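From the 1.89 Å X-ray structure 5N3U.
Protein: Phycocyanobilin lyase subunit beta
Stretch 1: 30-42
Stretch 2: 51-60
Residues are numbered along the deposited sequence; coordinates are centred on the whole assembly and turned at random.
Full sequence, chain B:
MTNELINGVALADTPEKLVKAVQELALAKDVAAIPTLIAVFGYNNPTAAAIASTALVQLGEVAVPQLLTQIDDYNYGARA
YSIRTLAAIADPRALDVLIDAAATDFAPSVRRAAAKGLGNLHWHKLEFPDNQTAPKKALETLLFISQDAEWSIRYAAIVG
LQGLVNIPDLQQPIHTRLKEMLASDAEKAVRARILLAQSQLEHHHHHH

Stretch 1, residues 30-42: DVAAIPTLIAVFG
Stretch 2 51-60: IASTALVQLG

The tightest contact between these two helical stretches is a methyl-to-methyl approach of only 3.1 Å, from Ile34 CD1 to Leu59 CD1, in an interface with no hydrogen bond across it. After Asp30 comes a 3-10 segment, 31-33, where Ala33 N bonds to Asp30 O (3.2 Å), and the chain continues as a helix, with Leu37 N to Ala33 O and Ile38 N to Ile34 O both 2.9 Å; residues 51-59 belong to a second helix that begins earlier in the chain. Their N-to-C directions differ by 143°, and the axes approach to 8.7 Å. The register runs in reverse order: CA atoms pair Val31 with Leu59 (7.6 Å), Ile34 with Leu56 (7.1 Å) and Leu37 with Ala52 (5.2 Å). Ala52 suits this last, close pairing: its CB points toward stretch 1, lying 3.5 Å from Leu37 O and 3.9 Å from Val40 CB, with little bulk to hold the backbones apart. Leu37 (chi1 m, chi2 t) is the knob, seated among Ala52, Ala55, Leu56 and Leu59; its CD2 lies 3.9 Å from Ala55 CB, and its CB 3.7 Å from Leu56 CD1. Leu56 and Leu59 are also m,t. Leu56 leaves its backbone sideways, but its end comes nearer, placing CD1 3.9 Å from Ile38 CG1 and CD2 3.9 Å from Ile34 CG2. Ile34 is m,m; exposed Val31 (t) sets CG2 4.2 Å from Leu59 CD2. Phe41 (chi1 -59°, chi2 -27°) likewise starts sideways and reaches inward. Its CZ lies 3.7 Å from Leu56 CD1, while Ser53 N meets the ring edge, 3.8 Å from CE1. Ser53 OG is satisfied elsewhere in the structure. The contact buries 473 Å² in total, most of it from residues with apolar side chains, so packing holds it. Gly60 leaves the helix with phi 77°, a value that favours glycine.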

# COMPACT_ATOMS: atom_id res chain seq x y z
N ASP B 30 21.63 -15.67 -19.79
CA ASP B 30 21.10 -15.21 -21.10
C ASP B 30 20.30 -13.89 -21.05
O ASP B 30 19.29 -13.77 -20.33
CB ASP B 30 20.25 -16.31 -21.73
CG ASP B 30 19.68 -15.92 -23.08
OD1 ASP B 30 20.43 -15.69 -24.06
OD2 ASP B 30 18.45 -15.86 -23.16
N VAL B 31 20.71 -12.96 -21.90
CA VAL B 31 20.09 -11.66 -22.11
C VAL B 31 18.64 -11.65 -22.58
O VAL B 31 17.85 -10.78 -22.19
CB VAL B 31 20.99 -10.83 -23.07
CG1 VAL B 31 20.33 -9.51 -23.54
CG2 VAL B 31 22.32 -10.59 -22.38
N ALA B 32 18.24 -12.60 -23.42
CA ALA B 32 16.84 -12.72 -23.80
C ALA B 32 15.88 -12.98 -22.65
O ALA B 32 14.73 -12.65 -22.78
CB ALA B 32 16.63 -13.80 -24.88
N ALA B 33 16.33 -13.64 -21.60
CA ALA B 33 15.48 -13.97 -20.46
C ALA B 33 15.19 -12.77 -19.49
O ALA B 33 14.44 -12.94 -18.53
CB ALA B 33 16.17 -15.08 -19.67
N ILE B 34 15.86 -11.62 -19.67
CA ILE B 34 15.78 -10.48 -18.70
C ILE B 34 14.33 -10.15 -18.37
O ILE B 34 13.95 -10.18 -17.20
CB ILE B 34 16.41 -9.15 -19.21
CG1 ILE B 34 17.87 -9.29 -19.63
CG2 ILE B 34 16.35 -8.05 -18.18
CD1 ILE B 34 18.85 -9.59 -18.63
N PRO B 35 13.51 -9.89 -19.38
CA PRO B 35 12.12 -9.55 -19.01
C PRO B 35 11.40 -10.62 -18.16
O PRO B 35 10.65 -10.30 -17.24
CB PRO B 35 11.43 -9.40 -20.35
CG PRO B 35 12.57 -9.18 -21.30
CD PRO B 35 13.61 -10.10 -20.84
N THR B 36 11.63 -11.89 -18.46
CA THR B 36 11.06 -12.96 -17.65
C THR B 36 11.59 -12.93 -16.25
O THR B 36 10.83 -13.10 -15.31
CB THR B 36 11.29 -14.36 -18.32
OG1 THR B 36 10.67 -14.33 -19.60
CG2 THR B 36 10.61 -15.48 -17.53
N LEU B 37 12.88 -12.72 -16.08
CA LEU B 37 13.44 -12.69 -14.75
C LEU B 37 12.73 -11.57 -13.96
O LEU B 37 12.36 -11.77 -12.81
CB LEU B 37 14.95 -12.46 -14.72
CG LEU B 37 15.76 -13.72 -15.25
CD1 LEU B 37 17.19 -13.38 -15.61
CD2 LEU B 37 15.82 -14.83 -14.19
N ILE B 38 12.60 -10.40 -14.59
CA ILE B 38 11.97 -9.24 -13.89
C ILE B 38 10.52 -9.62 -13.52
O ILE B 38 10.05 -9.35 -12.39
CB ILE B 38 12.07 -8.02 -14.79
CG1 ILE B 38 13.55 -7.65 -14.85
CG2 ILE B 38 11.20 -6.87 -14.24
CD1 ILE B 38 13.78 -6.73 -15.99
N ALA B 39 9.82 -10.27 -14.43
CA ALA B 39 8.43 -10.63 -14.21
C ALA B 39 8.28 -11.59 -13.01
O ALA B 39 7.27 -11.56 -12.37
CB ALA B 39 7.85 -11.26 -15.45
N VAL B 40 9.30 -12.37 -12.70
CA VAL B 40 9.26 -13.26 -11.56
C VAL B 40 9.01 -12.48 -10.26
O VAL B 40 8.42 -13.03 -9.35
CB VAL B 40 10.53 -14.12 -11.44
CG1 VAL B 40 10.60 -14.85 -10.11
CG2 VAL B 40 10.55 -15.12 -12.60
N PHE B 41 9.49 -11.25 -10.15
CA PHE B 41 9.31 -10.50 -8.89
C PHE B 41 7.83 -10.29 -8.54
O PHE B 41 7.46 -10.12 -7.41
CB PHE B 41 9.94 -9.13 -9.00
CG PHE B 41 11.40 -9.07 -9.31
CD1 PHE B 41 12.30 -10.11 -8.98
CD2 PHE B 41 11.90 -7.92 -9.87
CE1 PHE B 41 13.65 -9.95 -9.21
CE2 PHE B 41 13.24 -7.77 -10.13
CZ PHE B 41 14.14 -8.79 -9.81
N GLY B 42 6.96 -10.36 -9.51
CA GLY B 42 5.53 -10.25 -9.33
C GLY B 42 4.81 -11.46 -8.72
O GLY B 42 3.64 -11.36 -8.43
N ILE B 51 16.24 -15.73 -6.42
CA ILE B 51 16.98 -16.36 -7.50
C ILE B 51 16.97 -15.52 -8.78
O ILE B 51 17.99 -15.41 -9.49
CB ILE B 51 16.43 -17.80 -7.78
CG1 ILE B 51 16.88 -18.73 -6.65
CG2 ILE B 51 16.81 -18.34 -9.16
CD1 ILE B 51 15.87 -19.84 -6.33
N ALA B 52 15.81 -14.98 -9.14
CA ALA B 52 15.75 -14.16 -10.35
C ALA B 52 16.62 -12.93 -10.20
O ALA B 52 17.30 -12.51 -11.14
CB ALA B 52 14.32 -13.79 -10.67
N SER B 53 16.61 -12.35 -9.02
CA SER B 53 17.39 -11.15 -8.76
C SER B 53 18.89 -11.48 -8.88
O SER B 53 19.61 -10.80 -9.60
CB SER B 53 17.09 -10.61 -7.41
OG SER B 53 17.88 -9.47 -7.12
N THR B 54 19.34 -12.53 -8.18
CA THR B 54 20.74 -12.98 -8.31
C THR B 54 21.18 -13.15 -9.76
O THR B 54 22.24 -12.67 -10.15
CB THR B 54 20.96 -14.26 -7.48
OG1 THR B 54 20.66 -13.92 -6.14
CG2 THR B 54 22.45 -14.72 -7.53
N ALA B 55 20.36 -13.80 -10.56
CA ALA B 55 20.56 -13.91 -11.95
C ALA B 55 20.72 -12.56 -12.64
O ALA B 55 21.60 -12.37 -13.51
CB ALA B 55 19.41 -14.67 -12.59
N LEU B 56 19.86 -11.60 -12.30
CA LEU B 56 19.96 -10.32 -12.95
C LEU B 56 21.24 -9.64 -12.58
O LEU B 56 21.88 -9.03 -13.44
CB LEU B 56 18.73 -9.42 -12.64
CG LEU B 56 17.53 -9.96 -13.37
CD1 LEU B 56 16.20 -9.56 -12.73
CD2 LEU B 56 17.46 -9.59 -14.82
N VAL B 57 21.61 -9.73 -11.33
CA VAL B 57 22.77 -9.06 -10.86
C VAL B 57 23.99 -9.63 -11.58
O VAL B 57 24.89 -8.90 -11.93
CB VAL B 57 22.92 -9.23 -9.37
CG1 VAL B 57 24.25 -8.74 -8.85
CG2 VAL B 57 21.88 -8.45 -8.61
N GLN B 58 24.00 -10.94 -11.83
CA GLN B 58 25.19 -11.56 -12.46
C GLN B 58 25.28 -11.06 -13.85
O GLN B 58 26.33 -10.71 -14.30
CB GLN B 58 25.15 -13.09 -12.42
CG GLN B 58 25.61 -13.65 -11.07
CD GLN B 58 25.17 -15.10 -10.81
OE1 GLN B 58 24.73 -15.80 -11.75
NE2 GLN B 58 25.31 -15.58 -9.55
N LEU B 59 24.17 -10.91 -14.53
CA LEU B 59 24.19 -10.28 -15.83
C LEU B 59 24.73 -8.86 -15.80
O LEU B 59 25.35 -8.46 -16.71
CB LEU B 59 22.81 -10.29 -16.44
CG LEU B 59 22.28 -11.61 -17.02
CD1 LEU B 59 20.80 -11.61 -17.26
CD2 LEU B 59 22.94 -11.87 -18.38
N GLY B 60 24.41 -8.09 -14.78
CA GLY B 60 25.02 -6.79 -14.54
C GLY B 60 24.51 -5.66 -15.43
O GLY B 60 23.32 -5.57 -15.72